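Local coordinates for sortase family protein (Clostridium perfringens, PDB 4D70) that probably acts as a cysteine transpeptidase of the sortase D class, cleaving sorting signals and joining the cut proteins to cell-surface acceptors, at residues I105-N113 against I167-R177. Sequence-based numbering, arbitrary orientation.
Sequences IAGHRNTIN and IVTCTNRGKDR
His108 and Cys170 are brought toward each other across the contact by their first torsions: CG of His108 sits between its own backbone N and carbonyl carbon (chi1 67°), while SG of Cys170 lies beside its backbone N and anti to its carbonyl carbon (chi1 -61°). The sulfur of Cys170 approaches the imidazole obliquely, neither over its centre nor in its plane, with Cys170 SG 3.4 Å from His108 ND1. Ring rotation is fixed by a nearly straight hydrogen bond from His108 ND1 to Asn110 O (2.8 Å), which lies almost in the ring plane. At another part of the rim, His108 CD2 comes within 3.3 Å of Val168 O.

Arg177 crosses the histidine at about a right angle; its NE is 3.7 Å from His108 CE1, and the two planes are 58° apart. Cys170 SG stands over one face of the guanidinium, offset toward the rim. Arg177 NH1 donates to Gly174 O (3.0 Å) and to Asp176 O; the two in-plane bonds fix the guanidinium's rotation, with its NH1 edge turned to these carbonyls.

This His-Cys-Arg grouping is consistent with the sortase active site, and Thr166 to Cys170 matches the TLXTC-type signature ending the strand that bears the cysteine. In the sortase beta-barrel, 105-106 and 167-168 pair in parallel, through bonds from Val168 N to Ile105 O and from Gly107 N to Val168 O. Beyond Gly107, Asn113 grips both N and O of Cys170 with its amide: OD1 takes Cys170 N at 2.7 Å in the carbonyl plane, on a lone pair, while ND2 reaches Cys170 O at 3.2 Å from above that carbonyl's plane.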
ATOM      1  N   ILE A 105       0.732  -0.534  -4.118  1.00 23.51           N
ATOM      2  CA  ILE A 105       1.406  -1.231  -3.035  1.00 23.18           C
ATOM      3  C   ILE A 105       1.575  -2.686  -3.348  1.00 25.58           C
ATOM      4  O   ILE A 105       0.740  -3.304  -4.051  1.00 24.05           O
ATOM      5  CB  ILE A 105       0.811  -0.930  -1.666  1.00 28.02           C
ATOM      6  CG1 ILE A 105      -0.628  -1.333  -1.501  1.00 29.51           C
ATOM      7  CG2 ILE A 105       0.902   0.581  -1.471  1.00 30.48           C
ATOM      8  CD1 ILE A 105      -1.130  -1.263  -0.062  1.00 29.51           C
ATOM      9  N   ALA A 106       2.653  -3.261  -2.830  1.00 24.78           N
ATOM     10  CA  ALA A 106       3.022  -4.672  -3.128  1.00 26.94           C
ATOM     11  C   ALA A 106       2.938  -5.430  -1.842  1.00 29.04           C
ATOM     12  O   ALA A 106       3.476  -5.001  -0.807  1.00 27.87           O
ATOM     13  CB  ALA A 106       4.437  -4.751  -3.668  1.00 32.79           C
ATOM     14  N   GLY A 107       2.248  -6.542  -1.884  1.00 33.31           N
ATOM     15  CA  GLY A 107       2.016  -7.355  -0.723  1.00 37.38           C
ATOM     16  C   GLY A 107       2.500  -8.774  -0.883  1.00 39.07           C
ATOM     17  O   GLY A 107       1.963  -9.700  -0.311  1.00 43.15           O
ATOM     18  N   HIS A 108       3.539  -8.921  -1.664  1.00 43.28           N
ATOM     19  CA  HIS A 108       4.155 -10.230  -1.861  1.00 45.87           C
ATOM     20  C   HIS A 108       5.610 -10.002  -2.123  1.00 49.43           C
ATOM     21  O   HIS A 108       5.989  -8.895  -2.561  1.00 43.99           O
ATOM     22  CB  HIS A 108       3.540 -10.920  -3.075  1.00 43.56           C
ATOM     23  CG  HIS A 108       3.864 -10.235  -4.367  1.00 41.59           C
ATOM     24  ND1 HIS A 108       4.755 -10.753  -5.289  1.00 50.81           N
ATOM     25  CD2 HIS A 108       3.373  -9.104  -4.920  1.00 43.28           C
ATOM     26  CE1 HIS A 108       4.808  -9.958  -6.343  1.00 46.85           C
ATOM     27  NE2 HIS A 108       3.970  -8.956  -6.146  1.00 47.20           N
ATOM     28  N   ARG A 109       6.403 -11.037  -1.860  1.00 44.43           N
ATOM     29  CA  ARG A 109       7.821 -11.048  -2.207  1.00 48.90           C
ATOM     30  C   ARG A 109       8.060 -12.286  -3.057  1.00 49.85           C
ATOM     31  O   ARG A 109       7.834 -13.401  -2.602  1.00 44.69           O
ATOM     32  CB  ARG A 109       8.662 -11.090  -0.934  1.00 49.27           C
ATOM     33  CG  ARG A 109      10.167 -10.905  -1.154  1.00 46.70           C
ATOM     34  CD  ARG A 109      10.883 -11.224   0.136  1.00 61.44           C
ATOM     35  NE  ARG A 109      12.319 -10.975   0.106  1.00 64.90           N
ATOM     36  CZ  ARG A 109      13.261 -11.878  -0.149  1.00 71.15           C
ATOM     37  NH1 ARG A 109      12.957 -13.132  -0.439  1.00 72.57           N
ATOM     38  NH2 ARG A 109      14.532 -11.497  -0.147  1.00 69.49           N
ATOM     39  N   ASN A 110       8.438 -12.079  -4.309  1.00 54.66           N
ATOM     40  CA  ASN A 110       8.486 -13.154  -5.285  1.00 55.09           C
ATOM     41  C   ASN A 110       7.146 -13.865  -5.290  1.00 55.80           C
ATOM     42  O   ASN A 110       6.136 -13.219  -5.473  1.00 49.00           O
ATOM     43  CB  ASN A 110       9.657 -14.108  -5.004  1.00 52.98           C
ATOM     44  CG  ASN A 110      11.005 -13.416  -5.084  1.00 54.58           C
ATOM     45  OD1 ASN A 110      11.265 -12.684  -6.019  1.00 57.00           O
ATOM     46  ND2 ASN A 110      11.880 -13.675  -4.123  1.00 61.15           N
ATOM     47  N   THR A 111       7.104 -15.176  -5.080  1.00 54.73           N
ATOM     48  CA  THR A 111       5.825 -15.893  -5.110  1.00 63.74           C
ATOM     49  C   THR A 111       5.148 -16.054  -3.733  1.00 61.88           C
ATOM     50  O   THR A 111       4.210 -16.836  -3.603  1.00 62.86           O
ATOM     51  CB  THR A 111       5.979 -17.297  -5.750  1.00 58.21           C
ATOM     52  OG1 THR A 111       6.815 -18.112  -4.923  1.00 56.70           O
ATOM     53  CG2 THR A 111       6.546 -17.208  -7.161  1.00 48.83           C
ATOM     54  N   ILE A 112       5.596 -15.317  -2.728  1.00 50.63           N
ATOM     55  CA  ILE A 112       5.044 -15.464  -1.379  1.00 56.12           C
ATOM     56  C   ILE A 112       4.372 -14.181  -0.861  1.00 54.15           C
ATOM     57  O   ILE A 112       5.022 -13.136  -0.659  1.00 48.79           O
ATOM     58  CB  ILE A 112       6.148 -15.929  -0.399  1.00 57.19           C
ATOM     59  CG1 ILE A 112       6.899 -17.151  -0.980  1.00 69.11           C
ATOM     60  CG2 ILE A 112       5.566 -16.270   0.967  1.00 58.82           C
ATOM     61  CD1 ILE A 112       6.048 -18.412  -1.176  1.00 67.64           C
ATOM     62  N   ASN A 113       3.076 -14.305  -0.599  1.00 49.66           N
ATOM     63  CA  ASN A 113       2.284 -13.188  -0.075  1.00 46.48           C
ATOM     64  C   ASN A 113       2.685 -12.895   1.332  1.00 55.09           C
ATOM     65  O   ASN A 113       2.907 -13.821   2.133  1.00 47.88           O
ATOM     66  CB  ASN A 113       0.820 -13.562  -0.051  1.00 40.52           C
ATOM     67  CG  ASN A 113       0.253 -13.708  -1.430  1.00 39.88           C
ATOM     68  OD1 ASN A 113       0.636 -12.972  -2.340  1.00 47.50           O
ATOM     69  ND2 ASN A 113      -0.627 -14.652  -1.622  1.00 38.09           N
ATOM     70  N   ILE A 167      -3.500  -2.713  -4.957  1.00 20.81           N
ATOM     71  CA  ILE A 167      -2.767  -3.694  -4.135  1.00 21.00           C
ATOM     72  C   ILE A 167      -2.446  -4.888  -4.998  1.00 20.38           C
ATOM     73  O   ILE A 167      -3.312  -5.413  -5.653  1.00 22.71           O
ATOM     74  CB  ILE A 167      -3.603  -4.171  -2.933  1.00 22.62           C
ATOM     75  CG1 ILE A 167      -4.072  -2.966  -2.107  1.00 22.06           C
ATOM     76  CG2 ILE A 167      -2.777  -5.157  -2.099  1.00 30.37           C
ATOM     77  CD1 ILE A 167      -4.706  -3.289  -0.780  1.00 21.73           C
ATOM     78  N   VAL A 168      -1.194  -5.257  -5.056  1.00 21.11           N
ATOM     79  CA  VAL A 168      -0.733  -6.406  -5.820  1.00 23.99           C
ATOM     80  C   VAL A 168      -0.232  -7.521  -4.895  1.00 25.99           C
ATOM     81  O   VAL A 168       0.696  -7.302  -4.106  1.00 29.42           O
ATOM     82  CB  VAL A 168       0.481  -6.002  -6.715  1.00 23.77           C
ATOM     83  CG1 VAL A 168       0.930  -7.167  -7.621  1.00 26.67           C
ATOM     84  CG2 VAL A 168       0.100  -4.805  -7.553  1.00 21.79           C
ATOM     85  N   THR A 169      -0.836  -8.693  -5.008  1.00 26.43           N
ATOM     86  CA  THR A 169      -0.397  -9.906  -4.301  1.00 28.96           C
ATOM     87  C   THR A 169      -0.357 -11.024  -5.314  1.00 28.83           C
ATOM     88  O   THR A 169      -0.591 -10.799  -6.496  1.00 26.61           O
ATOM     89  CB  THR A 169      -1.353 -10.282  -3.143  1.00 33.05           C
ATOM     90  OG1 THR A 169      -2.724 -10.395  -3.612  1.00 30.69           O
ATOM     91  CG2 THR A 169      -1.320  -9.272  -2.057  1.00 36.35           C
ATOM     92  N   CYS A 170      -0.052 -12.253  -4.875  1.00 25.97           N
ATOM     93  CA  CYS A 170      -0.032 -13.421  -5.744  1.00 28.34           C
ATOM     94  C   CYS A 170      -1.261 -14.304  -5.563  1.00 26.45           C
ATOM     95  O   CYS A 170      -1.874 -14.334  -4.513  1.00 34.18           O
ATOM     96  CB  CYS A 170       1.226 -14.311  -5.429  1.00 37.35           C
ATOM     97  SG  CYS A 170       2.739 -13.403  -5.698  1.00 46.23           S
ATOM     98  N   THR A 171      -1.529 -15.103  -6.567  1.00 29.94           N
ATOM     99  CA  THR A 171      -2.532 -16.125  -6.482  1.00 33.35           C
ATOM    100  C   THR A 171      -2.180 -17.271  -7.428  1.00 36.04           C
ATOM    101  O   THR A 171      -1.200 -17.209  -8.179  1.00 34.56           O
ATOM    102  CB  THR A 171      -3.942 -15.547  -6.746  1.00 30.20           C
ATOM    103  OG1 THR A 171      -4.920 -16.534  -6.414  1.00 31.75           O
ATOM    104  CG2 THR A 171      -4.119 -15.113  -8.216  1.00 32.32           C
ATOM    105  N   ASN A 172      -2.937 -18.332  -7.305  1.00 36.23           N
ATOM    106  CA  ASN A 172      -2.762 -19.515  -8.118  1.00 38.75           C
ATOM    107  C   ASN A 172      -1.331 -20.084  -7.934  1.00 35.99           C
ATOM    108  O   ASN A 172      -0.547 -20.184  -8.887  1.00 37.15           O
ATOM    109  CB  ASN A 172      -3.041 -19.202  -9.566  1.00 40.19           C
ATOM    110  CG  ASN A 172      -3.063 -20.451 -10.444  1.00 51.27           C
ATOM    111  OD1 ASN A 172      -3.277 -21.557  -9.958  1.00 53.87           O
ATOM    112  ND2 ASN A 172      -2.827 -20.277 -11.741  1.00 53.37           N
ATOM    113  N   ARG A 173      -1.020 -20.434  -6.691  1.00 41.11           N
ATOM    114  CA  ARG A 173       0.238 -21.084  -6.375  1.00 40.49           C
ATOM    115  C   ARG A 173       1.371 -20.205  -6.875  1.00 40.86           C
ATOM    116  O   ARG A 173       2.367 -20.671  -7.416  1.00 39.38           O
ATOM    117  CB  ARG A 173       0.284 -22.517  -6.950  1.00 45.06           C
ATOM    118  CG  ARG A 173      -0.753 -23.419  -6.293  1.00 54.15           C
ATOM    119  CD  ARG A 173      -1.017 -24.725  -7.048  1.00 64.32           C
ATOM    120  NE  ARG A 173       0.196 -25.526  -7.204  1.00 70.55           N
ATOM    121  CZ  ARG A 173       0.666 -26.409  -6.311  1.00 74.92           C
ATOM    122  NH1 ARG A 173       0.027 -26.644  -5.168  1.00 69.04           N
ATOM    123  NH2 ARG A 173       1.795 -27.064  -6.564  1.00 72.51           N
ATOM    124  N   GLY A 174       1.233 -18.895  -6.676  1.00 38.28           N
ATOM    125  CA  GLY A 174       2.333 -17.975  -7.030  1.00 36.29           C
ATOM    126  C   GLY A 174       2.491 -17.658  -8.504  1.00 34.77           C
ATOM    127  O   GLY A 174       3.348 -16.854  -8.877  1.00 40.57           O
ATOM    128  N   LYS A 175       1.670 -18.256  -9.361  1.00 36.07           N
ATOM    129  CA  LYS A 175       1.843 -18.074 -10.804  1.00 34.23           C
ATOM    130  C   LYS A 175       1.231 -16.769 -11.318  1.00 37.61           C
ATOM    131  O   LYS A 175       1.640 -16.212 -12.343  1.00 33.71           O
ATOM    132  CB  LYS A 175       1.159 -19.235 -11.524  1.00 40.49           C
ATOM    133  CG  LYS A 175       1.886 -20.539 -11.334  1.00 45.50           C
ATOM    134  CD  LYS A 175       1.059 -21.743 -11.651  1.00 50.93           C
ATOM    135  CE  LYS A 175       1.855 -22.968 -11.254  1.00 60.27           C
ATOM    136  NZ  LYS A 175       1.071 -24.154 -11.639  1.00 62.38           N
ATOM    137  N   ASP A 176       0.185 -16.312 -10.656  1.00 34.71           N
ATOM    138  CA  ASP A 176      -0.554 -15.148 -11.185  1.00 37.07           C
ATOM    139  C   ASP A 176      -0.546 -14.069 -10.119  1.00 31.29           C
ATOM    140  O   ASP A 176      -0.065 -14.244  -9.015  1.00 28.71           O
ATOM    141  CB  ASP A 176      -1.992 -15.549 -11.463  1.00 36.66           C
ATOM    142  CG  ASP A 176      -2.113 -16.620 -12.519  1.00 37.88           C
ATOM    143  OD1 ASP A 176      -1.366 -16.613 -13.511  1.00 42.56           O
ATOM    144  OD2 ASP A 176      -2.995 -17.450 -12.370  1.00 39.26           O
ATOM    145  N   ARG A 177      -1.019 -12.911 -10.515  1.00 26.83           N
ATOM    146  CA  ARG A 177      -1.109 -11.753  -9.637  1.00 26.52           C
ATOM    147  C   ARG A 177      -2.536 -11.421  -9.359  1.00 23.23           C
ATOM    148  O   ARG A 177      -3.357 -11.390 -10.272  1.00 26.22           O
ATOM    149  CB  ARG A 177      -0.388 -10.538 -10.234  1.00 30.82           C
ATOM    150  CG  ARG A 177       1.123 -10.784 -10.430  1.00 38.08           C
ATOM    151  CD  ARG A 177       1.814 -11.139  -9.132  1.00 37.36           C
ATOM    152  NE  ARG A 177       3.231 -11.539  -9.297  1.00 46.78           N
ATOM    153  CZ  ARG A 177       3.699 -12.791  -9.257  1.00 47.39           C
ATOM    154  NH1 ARG A 177       2.899 -13.853  -9.111  1.00 43.66           N
ATOM    155  NH2 ARG A 177       4.996 -12.992  -9.380  1.00 51.13           N
TER